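Long-range contacts in SusD homolog (Bacteroides thetaiotaomicron VPI-5482, PDB 3FDH), which probably binds glycans at the outer membrane as a lipoprotein of the SusD/RagB family: residues 69-73 against 481-485; 280-284 against 372-376; 344-348 against 440-446. All coordinates share one frame; numbering follows the deposited sequence.

The three contacts lie apart in a largely helical chain and do not touch. Contact 1 is at the surface, joining a loop near the start to one near the C-terminus, and the loop of chain it closes contains both others. Contacts 2 and 3 cross along the sequence, their segments alternating, and helices 335-348 and 354-379, which supply one segment to each, are successive; their centres are nevertheless about 31 Å apart. From contact 1, the centre of contact 3 is about 28 Å away and that of contact 2 about 36 Å. Contact 2 is buried and largely apolar, with an arginine at its border, whereas contact 3 is held by salt bridges.

Contact 1. Residues 69-73 against 481-485; sequences PSSSS and YGNGD
Tyr481 and Ser70 meet where a type II' beta turn, Tyr481 to Gly484, closes the end of helix 475-481 against the loop 69-73. The turn is fastened by Gly484 N to Tyr481 O (2.8 Å), with Gly482 at positive phi just beyond the helix. From CB the Tyr481 side chain sets off with CG anti to the backbone N (chi1 169°), which carries the ring to the serine-rich loop. CD1 lies near Ser72 CB; at the ring edge CE1 lies 3.3 Å from Ser70 O, which sits near the ring plane. CE2 is about equally far from Ser72 CB and OG, and CZ is 3.7 Å from Ser72 CB. That methylene makes a CH-pi contact over one face, 3.9 Å from the centroid of the Tyr481 ring, while the turn's own Gly484 N lies above the opposite face toward the rim. At the tip, Tyr481 OH donates to Ser70 O (2.6 Å), in the carbonyl plane and on a lone pair, and accepts a weak bond from Ser72 N. Ser70 O also receives a CA-H...O contact from Gly484 CA (3.5 Å). Thr471 of helix 468-473 touches both Tyr481 and Ser72. One water bridges the two segments: it accepts from Ser70 OG at 2.6 Å and donates to Asn483 O and to Asp485 OD1.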
loop_
_atom_site.group_PDB
_atom_site.type_symbol
_atom_site.label_atom_id
_atom_site.label_comp_id
_atom_site.label_asym_id
_atom_site.label_seq_id
_atom_site.Cartn_x
_atom_site.Cartn_y
_atom_site.Cartn_z
ATOM N N PRO A 69 5.854 -8.603 -16.075
ATOM C CA PRO A 69 4.636 -8.585 -15.268
ATOM C C PRO A 69 3.839 -9.850 -15.205
ATOM O O PRO A 69 2.970 -9.966 -14.341
ATOM C CB PRO A 69 3.785 -7.467 -15.903
ATOM C CG PRO A 69 4.732 -6.705 -16.824
ATOM C CD PRO A 69 5.825 -7.641 -17.182
ATOM N N SER A 70 4.166 -10.806 -16.070
ATOM C CA SER A 70 3.384 -12.047 -16.189
ATOM C C SER A 70 4.167 -13.319 -15.878
ATOM O O SER A 70 3.659 -14.462 -16.023
ATOM C CB SER A 70 2.773 -12.152 -17.596
ATOM O OG SER A 70 3.767 -12.307 -18.601
ATOM N N SER A 71 5.422 -13.130 -15.515
ATOM C CA SER A 71 6.306 -14.265 -15.151
ATOM C C SER A 71 6.112 -14.703 -13.713
ATOM O O SER A 71 6.160 -13.885 -12.809
ATOM C CB SER A 71 7.800 -13.923 -15.366
ATOM O OG SER A 71 8.604 -14.955 -14.819
ATOM N N SER A 72 5.957 -16.004 -13.525
ATOM C CA SER A 72 5.801 -16.606 -12.186
ATOM C C SER A 72 7.049 -16.325 -11.302
ATOM O O SER A 72 6.993 -16.359 -10.073
ATOM C CB SER A 72 5.486 -18.105 -12.296
ATOM O OG SER A 72 6.462 -18.782 -13.055
ATOM N N SER A 73 8.167 -15.964 -11.917
ATOM C CA SER A 73 9.369 -15.686 -11.108
ATOM C C SER A 73 9.341 -14.376 -10.420
ATOM O O SER A 73 9.957 -14.181 -9.381
ATOM C CB SER A 73 10.612 -15.577 -11.977
ATOM O OG SER A 73 10.829 -16.775 -12.624
ATOM N N TYR A 481 -2.016 -20.664 -13.352
ATOM C CA TYR A 481 -1.001 -19.709 -13.836
ATOM C C TYR A 481 -0.928 -19.752 -15.365
ATOM O O TYR A 481 -0.699 -18.742 -16.049
ATOM C CB TYR A 481 0.394 -19.983 -13.219
ATOM C CG TYR A 481 1.449 -19.174 -13.928
ATOM C CD1 TYR A 481 1.562 -17.807 -13.721
ATOM C CD2 TYR A 481 2.303 -19.758 -14.822
ATOM C CE1 TYR A 481 2.501 -17.073 -14.415
ATOM C CE2 TYR A 481 3.247 -19.046 -15.489
ATOM C CZ TYR A 481 3.339 -17.703 -15.307
ATOM O OH TYR A 481 4.265 -17.007 -16.030
ATOM N N GLY A 482 -1.115 -20.946 -15.892
ATOM C CA GLY A 482 -1.034 -21.159 -17.341
ATOM C C GLY A 482 0.300 -20.669 -17.895
ATOM O O GLY A 482 1.338 -21.163 -17.517
ATOM N N ASN A 483 0.259 -19.702 -18.805
ATOM C CA ASN A 483 1.478 -19.144 -19.425
ATOM C C ASN A 483 1.652 -17.728 -18.968
ATOM O O ASN A 483 2.525 -16.995 -19.435
ATOM C CB ASN A 483 1.449 -19.204 -20.958
ATOM C CG ASN A 483 0.363 -18.356 -21.562
ATOM O OD1 ASN A 483 -0.324 -17.617 -20.861
ATOM N ND2 ASN A 483 0.211 -18.446 -22.869
ATOM N N GLY A 484 0.788 -17.379 -18.032
ATOM C CA GLY A 484 0.793 -16.072 -17.352
ATOM C C GLY A 484 0.041 -14.945 -18.051
ATOM O O GLY A 484 -0.092 -13.857 -17.509
ATOM N N ASP A 485 -0.434 -15.198 -19.268
ATOM C CA ASP A 485 -1.121 -14.126 -20.027
ATOM C C ASP A 485 -2.377 -13.676 -19.306
ATOM O O ASP A 485 -2.862 -12.564 -19.466
ATOM C CB ASP A 485 -1.469 -14.567 -21.450
ATOM C CG ASP A 485 -0.264 -14.687 -22.344
ATOM O OD1 ASP A 485 0.814 -14.136 -22.033
ATOM O OD2 ASP A 485 -0.414 -15.345 -23.395
HETATM O O HOH W 1 2.785 -14.253 -20.083
#

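Contact 2. Residues 280-284 against 372-376; sequences NRAFF and ISIAI
Ala282 and Ile372 mark the closest backbone approach, their CA atoms 6.4 Å apart, where the chain leading into strand 283-284 passes a turn of helix 354-379. Ile372 is the central side chain on the helix. Its CD1 reaches Ala282 CB at 3.7 Å, while its other branch, CG2, turns to the Arg281 backbone and lies 3.8 Å from Arg281 O. The same CG2 stands over one face of the Arg281 guanidinium, displaced toward the rim, so one methyl touches the Arg281 carbonyl oxygen and lies loosely over the guanidinium. Arg281 gets there with its chain extended from CG to NE and with CG pointing directly away from its own amide nitrogen (chi1 -174°). Its charge is paired outside the two segments: NE forms a salt bridge with Glu369, one helical turn before Ser373, and NH1 bonds to Ser388 OG. In this SusD-like fold, built largely from helices, the contact sets a small antiparallel pair of strands, 283-284 with 319-320, against a long helix. Phe284 extends the apolar side from the strand: CZ, at the ring edge, meets Ile376 CG1 at 4.1 Å, the two side chains crossing at about a right angle. Leu383 of strand 383-384 touches both of them. Ile376 also sends CD1 to within 4.1 Å of Arg281 NH2, again with the side chains roughly perpendicular. Ser373 OG lies near the plane of the Arg281 guanidinium, 4.0 Å from NH2 and too far for a hydrogen bond; OG is instead weakly bonded to Glu369 O.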
loop_
_atom_site.group_PDB
_atom_site.type_symbol
_atom_site.label_atom_id
_atom_site.label_comp_id
_atom_site.label_asym_id
_atom_site.label_seq_id
_atom_site.Cartn_x
_atom_site.Cartn_y
_atom_site.Cartn_z
ATOM N N ASN A 280 6.222 21.373 -6.469
ATOM C CA ASN A 280 7.389 22.193 -6.400
ATOM C C ASN A 280 8.357 21.743 -5.349
ATOM O O ASN A 280 9.347 22.394 -5.082
ATOM C CB ASN A 280 6.966 23.594 -6.019
ATOM C CG ASN A 280 8.024 24.604 -6.323
ATOM O OD1 ASN A 280 8.744 24.481 -7.327
ATOM N ND2 ASN A 280 8.151 25.604 -5.464
ATOM N N ARG A 281 8.085 20.593 -4.777
ATOM C CA ARG A 281 8.848 20.196 -3.623
ATOM C C ARG A 281 9.316 18.758 -3.519
ATOM O O ARG A 281 10.317 18.491 -2.859
ATOM C CB ARG A 281 8.012 20.592 -2.406
ATOM C CG ARG A 281 8.678 20.389 -1.140
ATOM C CD ARG A 281 8.047 21.195 -0.046
ATOM N NE ARG A 281 8.656 20.822 1.231
ATOM C CZ ARG A 281 9.854 21.223 1.650
ATOM N NH1 ARG A 281 10.585 22.009 0.894
ATOM N NH2 ARG A 281 10.330 20.800 2.801
ATOM N N ALA A 282 8.652 17.852 -4.249
ATOM C CA ALA A 282 8.896 16.419 -4.126
ATOM C C ALA A 282 9.718 15.771 -5.252
ATOM O O ALA A 282 9.702 14.565 -5.434
ATOM C CB ALA A 282 7.561 15.686 -3.993
ATOM N N PHE A 283 10.428 16.588 -5.987
ATOM C CA PHE A 283 11.259 16.137 -7.122
ATOM C C PHE A 283 12.671 16.657 -7.101
ATOM O O PHE A 283 12.921 17.816 -6.810
ATOM C CB PHE A 283 10.603 16.504 -8.468
ATOM C CG PHE A 283 9.283 15.843 -8.690
ATOM C CD1 PHE A 283 9.215 14.502 -9.003
ATOM C CD2 PHE A 283 8.114 16.557 -8.614
ATOM C CE1 PHE A 283 7.996 13.880 -9.193
ATOM C CE2 PHE A 283 6.890 15.940 -8.812
ATOM C CZ PHE A 283 6.830 14.601 -9.115
ATOM N N PHE A 284 13.594 15.751 -7.417
ATOM C CA PHE A 284 15.006 16.018 -7.521
ATOM C C PHE A 284 15.530 15.624 -8.904
ATOM O O PHE A 284 15.144 14.627 -9.514
ATOM C CB PHE A 284 15.872 15.274 -6.485
ATOM C CG PHE A 284 15.447 15.447 -5.044
ATOM C CD1 PHE A 284 14.867 16.618 -4.587
ATOM C CD2 PHE A 284 15.735 14.433 -4.121
ATOM C CE1 PHE A 284 14.517 16.764 -3.242
ATOM C CE2 PHE A 284 15.401 14.568 -2.782
ATOM C CZ PHE A 284 14.783 15.742 -2.341
ATOM N N ILE A 372 9.539 13.873 2.736
ATOM C CA ILE A 372 10.341 14.778 1.917
ATOM C C ILE A 372 11.467 15.342 2.778
ATOM O O ILE A 372 12.604 15.338 2.354
ATOM C CB ILE A 372 9.496 15.882 1.283
ATOM C CG1 ILE A 372 8.589 15.226 0.237
ATOM C CG2 ILE A 372 10.439 17.010 0.692
ATOM C CD1 ILE A 372 7.520 16.153 -0.307
ATOM N N SER A 373 11.136 15.822 3.977
ATOM C CA SER A 373 12.125 16.368 4.921
ATOM C C SER A 373 13.188 15.345 5.336
ATOM O O SER A 373 14.363 15.664 5.470
ATOM C CB SER A 373 11.457 16.946 6.166
ATOM O OG SER A 373 10.754 18.110 5.778
ATOM N N ILE A 374 12.748 14.133 5.582
ATOM C CA ILE A 374 13.671 13.040 5.932
ATOM C C ILE A 374 14.684 12.896 4.795
ATOM O O ILE A 374 15.898 12.734 5.001
ATOM C CB ILE A 374 12.910 11.705 6.189
ATOM C CG1 ILE A 374 12.213 11.764 7.572
ATOM C CG2 ILE A 374 13.841 10.511 6.139
ATOM C CD1 ILE A 374 11.203 10.599 7.796
ATOM N N ALA A 375 14.155 12.970 3.575
ATOM C CA ALA A 375 14.958 12.757 2.350
ATOM C C ALA A 375 15.982 13.856 2.135
ATOM O O ALA A 375 17.121 13.581 1.778
ATOM C CB ALA A 375 14.076 12.582 1.122
ATOM N N ILE A 376 15.554 15.090 2.375
ATOM C CA ILE A 376 16.418 16.267 2.269
ATOM C C ILE A 376 17.536 16.158 3.299
ATOM O O ILE A 376 18.699 16.410 2.998
ATOM C CB ILE A 376 15.604 17.595 2.426
ATOM C CG1 ILE A 376 14.689 17.779 1.202
ATOM C CG2 ILE A 376 16.544 18.805 2.616
ATOM C CD1 ILE A 376 13.659 18.873 1.349
#

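Contact 3. Residues 344-348 against 440-446; sequences EALCR and RMKGLNE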
loop_
_atom_site.group_PDB
_atom_site.type_symbol
_atom_site.label_atom_id
_atom_site.label_comp_id
_atom_site.label_asym_id
_atom_site.label_seq_id
_atom_site.Cartn_x
_atom_site.Cartn_y
_atom_site.Cartn_z
ATOM N N GLU A 344 -14.951 8.631 0.740
ATOM C CA GLU A 344 -15.477 7.845 -0.377
ATOM C C GLU A 344 -16.874 7.293 -0.004
ATOM O O GLU A 344 -17.828 7.262 -0.803
ATOM C CB GLU A 344 -14.575 6.678 -0.742
ATOM C CG GLU A 344 -15.161 5.896 -1.885
ATOM C CD GLU A 344 -14.361 4.736 -2.299
ATOM O OE1 GLU A 344 -13.309 4.460 -1.627
ATOM O OE2 GLU A 344 -14.761 4.163 -3.358
ATOM N N ALA A 345 -16.973 6.830 1.230
ATOM C CA ALA A 345 -18.253 6.285 1.706
ATOM C C ALA A 345 -19.340 7.349 1.663
ATOM O O ALA A 345 -20.452 7.107 1.198
ATOM C CB ALA A 345 -18.111 5.682 3.136
ATOM N N LEU A 346 -19.020 8.547 2.123
ATOM C CA LEU A 346 -20.008 9.645 2.114
ATOM C C LEU A 346 -20.394 10.022 0.695
ATOM O O LEU A 346 -21.573 10.152 0.363
ATOM C CB LEU A 346 -19.495 10.868 2.896
ATOM C CG LEU A 346 -19.428 10.674 4.428
ATOM C CD1 LEU A 346 -18.405 11.590 5.020
ATOM C CD2 LEU A 346 -20.780 10.812 5.115
ATOM N N CYS A 347 -19.406 10.127 -0.171
ATOM C CA CYS A 347 -19.686 10.439 -1.573
ATOM C C CYS A 347 -20.659 9.433 -2.142
ATOM O O CYS A 347 -21.674 9.759 -2.711
ATOM C CB CYS A 347 -18.408 10.391 -2.407
ATOM S SG CYS A 347 -17.314 11.830 -2.177
ATOM N N ARG A 348 -20.311 8.182 -2.014
ATOM C CA ARG A 348 -21.160 7.138 -2.586
ATOM C C ARG A 348 -22.553 7.083 -1.934
ATOM O O ARG A 348 -23.499 6.553 -2.533
ATOM C CB ARG A 348 -20.473 5.791 -2.542
ATOM C CG ARG A 348 -19.261 5.746 -3.443
ATOM C CD ARG A 348 -18.674 4.394 -3.486
ATOM N NE ARG A 348 -17.394 4.367 -4.193
ATOM C CZ ARG A 348 -17.225 4.266 -5.505
ATOM N NH1 ARG A 348 -18.225 4.181 -6.356
ATOM N NH2 ARG A 348 -16.010 4.285 -5.986
ATOM N N ARG A 440 -10.141 -1.647 -8.339
ATOM C CA ARG A 440 -11.515 -1.715 -7.830
ATOM C C ARG A 440 -12.325 -0.760 -8.678
ATOM O O ARG A 440 -13.441 -1.099 -9.085
ATOM C CB ARG A 440 -11.595 -1.380 -6.350
ATOM C CG ARG A 440 -13.003 -1.215 -5.835
ATOM C CD ARG A 440 -13.052 -1.102 -4.333
ATOM N NE ARG A 440 -12.284 0.003 -3.802
ATOM C CZ ARG A 440 -12.782 1.233 -3.616
ATOM N NH1 ARG A 440 -14.038 1.519 -3.960
ATOM N NH2 ARG A 440 -12.001 2.171 -3.143
HETATM N N MSE A 441 -11.779 0.435 -8.923
HETATM C CA MSE A 441 -12.444 1.434 -9.807
HETATM C C MSE A 441 -12.709 0.856 -11.190
HETATM O O MSE A 441 -13.763 1.092 -11.794
HETATM C CB MSE A 441 -11.652 2.692 -9.953
HETATM C CG MSE A 441 -11.990 3.529 -8.790
HETATM SE SE MSE A 441 -11.137 5.293 -8.538
HETATM C CE MSE A 441 -9.440 4.836 -7.886
ATOM N N LYS A 442 -11.723 0.117 -11.696
ATOM C CA LYS A 442 -11.888 -0.565 -12.968
ATOM C C LYS A 442 -13.104 -1.492 -12.978
ATOM O O LYS A 442 -13.919 -1.463 -13.914
ATOM C CB LYS A 442 -10.664 -1.394 -13.353
ATOM C CG LYS A 442 -9.607 -0.612 -13.995
ATOM C CD LYS A 442 -8.452 -1.477 -14.561
ATOM C CE LYS A 442 -8.815 -2.265 -15.788
ATOM N NZ LYS A 442 -9.121 -1.491 -17.015
ATOM N N GLY A 443 -13.217 -2.306 -11.932
ATOM C CA GLY A 443 -14.341 -3.213 -11.801
ATOM C C GLY A 443 -15.671 -2.483 -11.705
ATOM O O GLY A 443 -16.689 -2.993 -12.143
ATOM N N LEU A 444 -15.637 -1.259 -11.195
ATOM C CA LEU A 444 -16.829 -0.410 -11.033
ATOM C C LEU A 444 -17.054 0.456 -12.283
ATOM O O LEU A 444 -17.960 1.261 -12.356
ATOM C CB LEU A 444 -16.678 0.505 -9.807
ATOM C CG LEU A 444 -16.596 -0.210 -8.467
ATOM C CD1 LEU A 444 -16.303 0.745 -7.309
ATOM C CD2 LEU A 444 -17.909 -0.978 -8.247
ATOM N N ASN A 445 -16.197 0.241 -13.258
ATOM C CA ASN A 445 -16.164 1.006 -14.506
ATOM C C ASN A 445 -16.050 2.481 -14.305
ATOM O O ASN A 445 -16.771 3.273 -14.907
ATOM C CB ASN A 445 -17.352 0.739 -15.403
ATOM C CG ASN A 445 -17.096 1.197 -16.787
ATOM O OD1 ASN A 445 -15.934 1.403 -17.161
ATOM N ND2 ASN A 445 -18.158 1.378 -17.575
ATOM N N GLU A 446 -15.137 2.843 -13.424
ATOM C CA GLU A 446 -14.820 4.236 -13.125
ATOM C C GLU A 446 -13.411 4.535 -13.632
ATOM O O GLU A 446 -12.481 3.751 -13.457
ATOM C CB GLU A 446 -14.937 4.500 -11.643
ATOM C CG GLU A 446 -16.402 4.368 -11.139
ATOM C CD GLU A 446 -16.549 4.328 -9.623
ATOM O OE1 GLU A 446 -15.537 4.170 -8.903
ATOM O OE2 GLU A 446 -17.712 4.416 -9.159
#
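Arg440, in the last turn of helix 431-443, reaches Glu344 on helix 335-348 end-on. Its NH1 bonds Glu344 OE2 at 2.8 Å and its NH2 bonds Glu344 OE1 at 3.0 Å, forming a two-pronged salt bridge whose flat groups are turned 33° from each other. The arginine chain bends at chi3 (59°) to present this end, and Asp437 holds NH2 from the same helix. Met441, a selenomethionine, contributes its carbonyl: Glu446 N to Met441 O, with Asn445 N to Lys442 O, closes the helix in a Schellman motif, Asn445 having positive phi. Leu444 lays CD1 over one face of the Arg348 guanidinium, 3.8 Å from NH2. The chain then turns so that Glu446 comes back toward helix 335-348. Its carboxylate meets Arg348 end-on and nearly coplanar (11°), Glu446 OE2 accepting from Arg348 NH1 at 2.9 Å and Glu446 OE1 from Arg348 NH2 at 3.0 Å, each through a syn lone pair. Arg348 also turns its other side to Glu344, giving NE (2.8 Å) and NH2 to OE2. Two acids and two arginines thus make one network joining helix 335-348 to the end of helix 431-443 and the loop after it. The three N-H groups on Glu344 OE2 probably favour its ionised carboxylate, and the paired bonds to Glu344 OE2 and to Glu446 together fix the rotation of the Arg348 guanidinium.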